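Local coordinates for protein putative phosphosugar isomerase (Clostridium difficile, PDB 3G68) that is a putative double-SIS-domain phosphosugar isomerase, probably binding phosphorylated sugars in the manner of the isomerase half of glucosamine-6-phosphate synthase, at residues Arg186-Tyr191 / Phe312-Pro317. Numbering follows the deposited sequence.
Sequences RFEAVY and FNFIVP
Val316 lays its CG2 methyl over one face of the Phe187 ring, a CH-pi contact 4.0 Å from the centroid and 26° off the normal, with CG2 3.6 Å from Phe187 CE2. The t rotamer of Val316 (chi1 169°) sets its CG1 3.8 Å from Tyr191 CA, while Val316 CB meets Val190 CG1 at 3.9 Å. Phe187 and Tyr191, both t at chi1, lie one helical turn apart, joined by the 2.9 Å hydrogen bond from Tyr191 N to Phe187 O. The facing segment 312-317 makes a type I beta turn from Asn313 to Val316, then enters helix 316-324; CA atoms pair as Phe187-Asn313 (5.7 Å) and Tyr191-Val316 (6.3 Å). In this double-SIS fold, with two five-stranded sheets, each all-parallel with strand order 2-1-3-4-5, the contact packs the start of helix 187-200, after the first sheet in sequence, against the segment following the second. Val190 also reaches Pro317, CG1 to CD 4.1 Å. At the edge of the Phe187 ring, CD2 lies 3.5 Å from Phe312 O, which accepts a weak hydrogen bond from Asn313 ND2 (2.8 Å); Asn313 ND2 also hydrogen-bonds to Ala183 O. Arg186 CB sits 3.8 Å from Asn313 OD1, but the Arg186 guanidinium leads away to a salt bridge with Glu137 of the second subunit.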
loop_
_atom_site.group_PDB
_atom_site.type_symbol
_atom_site.label_atom_id
_atom_site.label_comp_id
_atom_site.label_asym_id
_atom_site.label_seq_id
_atom_site.Cartn_x
_atom_site.Cartn_y
_atom_site.Cartn_z
ATOM N N ARG B 186 22.978 6.286 25.707
ATOM C CA ARG B 186 24.270 5.796 25.188
ATOM C C ARG B 186 25.002 4.895 26.168
ATOM O O ARG B 186 26.010 4.269 25.813
ATOM C CB ARG B 186 25.175 6.982 24.842
ATOM C CG ARG B 186 24.559 7.827 23.744
ATOM C CD ARG B 186 25.537 8.852 23.294
ATOM N NE ARG B 186 25.043 9.588 22.154
ATOM C CZ ARG B 186 25.753 10.475 21.472
ATOM N NH1 ARG B 186 27.005 10.745 21.809
ATOM N NH2 ARG B 186 25.202 11.089 20.431
ATOM N N PHE B 187 24.512 4.827 27.402
ATOM C CA PHE B 187 25.173 4.073 28.470
ATOM C C PHE B 187 25.431 2.626 28.069
ATOM O O PHE B 187 26.556 2.149 28.171
ATOM C CB PHE B 187 24.335 4.204 29.745
ATOM C CG PHE B 187 24.950 3.607 30.982
ATOM C CD1 PHE B 187 24.968 2.227 31.183
ATOM C CD2 PHE B 187 25.420 4.450 32.022
ATOM C CE1 PHE B 187 25.498 1.683 32.362
ATOM C CE2 PHE B 187 25.957 3.922 33.184
ATOM C CZ PHE B 187 25.997 2.551 33.375
ATOM N N GLU B 188 24.390 1.930 27.608
ATOM C CA GLU B 188 24.494 0.520 27.185
ATOM C C GLU B 188 25.503 0.332 26.077
ATOM O O GLU B 188 26.313 -0.593 26.141
ATOM C CB GLU B 188 23.119 0.032 26.689
ATOM C CG GLU B 188 23.063 -1.400 26.173
ATOM C CD GLU B 188 22.993 -2.434 27.270
ATOM O OE1 GLU B 188 22.805 -2.059 28.454
ATOM O OE2 GLU B 188 23.106 -3.630 26.933
ATOM N N ALA B 189 25.437 1.179 25.042
ATOM C CA ALA B 189 26.392 1.091 23.919
ATOM C C ALA B 189 27.851 1.259 24.409
ATOM O O ALA B 189 28.763 0.504 23.987
ATOM C CB ALA B 189 26.058 2.122 22.838
ATOM N N VAL B 190 28.059 2.228 25.308
ATOM C CA VAL B 190 29.397 2.447 25.898
ATOM C C VAL B 190 29.860 1.219 26.722
ATOM O O VAL B 190 31.019 0.803 26.650
ATOM C CB VAL B 190 29.441 3.787 26.701
ATOM C CG1 VAL B 190 30.753 3.897 27.541
ATOM C CG2 VAL B 190 29.259 4.973 25.741
ATOM N N TYR B 191 28.947 0.633 27.497
ATOM C CA TYR B 191 29.219 -0.571 28.282
ATOM C C TYR B 191 29.699 -1.728 27.376
ATOM O O TYR B 191 30.722 -2.390 27.646
ATOM C CB TYR B 191 27.957 -0.950 29.061
ATOM C CG TYR B 191 28.109 -2.088 30.028
ATOM C CD1 TYR B 191 28.103 -3.391 29.593
ATOM C CD2 TYR B 191 28.205 -1.849 31.403
ATOM C CE1 TYR B 191 28.226 -4.432 30.480
ATOM C CE2 TYR B 191 28.335 -2.886 32.300
ATOM C CZ TYR B 191 28.361 -4.170 31.822
ATOM O OH TYR B 191 28.502 -5.244 32.648
ATOM N N PHE B 312 27.553 11.126 32.349
ATOM C CA PHE B 312 26.771 9.878 32.376
ATOM C C PHE B 312 27.325 8.746 31.550
ATOM O O PHE B 312 26.697 7.692 31.488
ATOM C CB PHE B 312 25.312 10.159 32.018
ATOM C CG PHE B 312 24.685 11.074 32.974
ATOM C CD1 PHE B 312 24.551 10.688 34.313
ATOM C CD2 PHE B 312 24.308 12.363 32.599
ATOM C CE1 PHE B 312 24.005 11.584 35.249
ATOM C CE2 PHE B 312 23.753 13.233 33.533
ATOM C CZ PHE B 312 23.605 12.836 34.854
ATOM N N ASN B 313 28.454 8.976 30.874
ATOM C CA ASN B 313 29.099 7.933 30.106
ATOM C C ASN B 313 30.585 7.726 30.333
ATOM O O ASN B 313 31.044 6.613 30.163
ATOM C CB ASN B 313 28.988 8.246 28.608
ATOM C CG ASN B 313 27.553 8.373 28.099
ATOM O OD1 ASN B 313 27.348 9.048 27.101
ATOM N ND2 ASN B 313 26.581 7.714 28.740
ATOM N N PHE B 314 31.340 8.767 30.695
ATOM C CA PHE B 314 32.812 8.682 30.586
ATOM C C PHE B 314 33.532 7.599 31.378
ATOM O O PHE B 314 34.441 6.951 30.841
ATOM C CB PHE B 314 33.510 10.026 30.844
ATOM C CG PHE B 314 34.438 10.404 29.749
ATOM C CD1 PHE B 314 35.554 9.635 29.472
ATOM C CD2 PHE B 314 34.154 11.509 28.941
ATOM C CE1 PHE B 314 36.417 9.989 28.411
ATOM C CE2 PHE B 314 34.966 11.839 27.888
ATOM C CZ PHE B 314 36.096 11.070 27.615
ATOM N N ILE B 315 33.138 7.386 32.628
ATOM C CA ILE B 315 33.841 6.431 33.468
ATOM C C ILE B 315 33.244 5.019 33.486
ATOM O O ILE B 315 33.749 4.149 34.195
ATOM C CB ILE B 315 34.121 6.958 34.901
ATOM C CG1 ILE B 315 32.864 7.162 35.722
ATOM C CG2 ILE B 315 34.916 8.257 34.863
ATOM C CD1 ILE B 315 33.209 7.399 37.210
ATOM N N VAL B 316 32.198 4.782 32.689
ATOM C CA VAL B 316 31.629 3.415 32.542
ATOM C C VAL B 316 32.734 2.357 32.345
ATOM O O VAL B 316 32.723 1.339 33.042
ATOM C CB VAL B 316 30.548 3.353 31.421
ATOM C CG1 VAL B 316 30.146 1.918 31.066
ATOM C CG2 VAL B 316 29.339 4.097 31.864
ATOM N N PRO B 317 33.671 2.574 31.393
ATOM C CA PRO B 317 34.767 1.602 31.206
ATOM C C PRO B 317 35.601 1.301 32.432
ATOM O O PRO B 317 35.991 0.157 32.642
ATOM C CB PRO B 317 35.625 2.232 30.103
ATOM C CG PRO B 317 35.070 3.577 29.891
ATOM C CD PRO B 317 33.694 3.592 30.325
#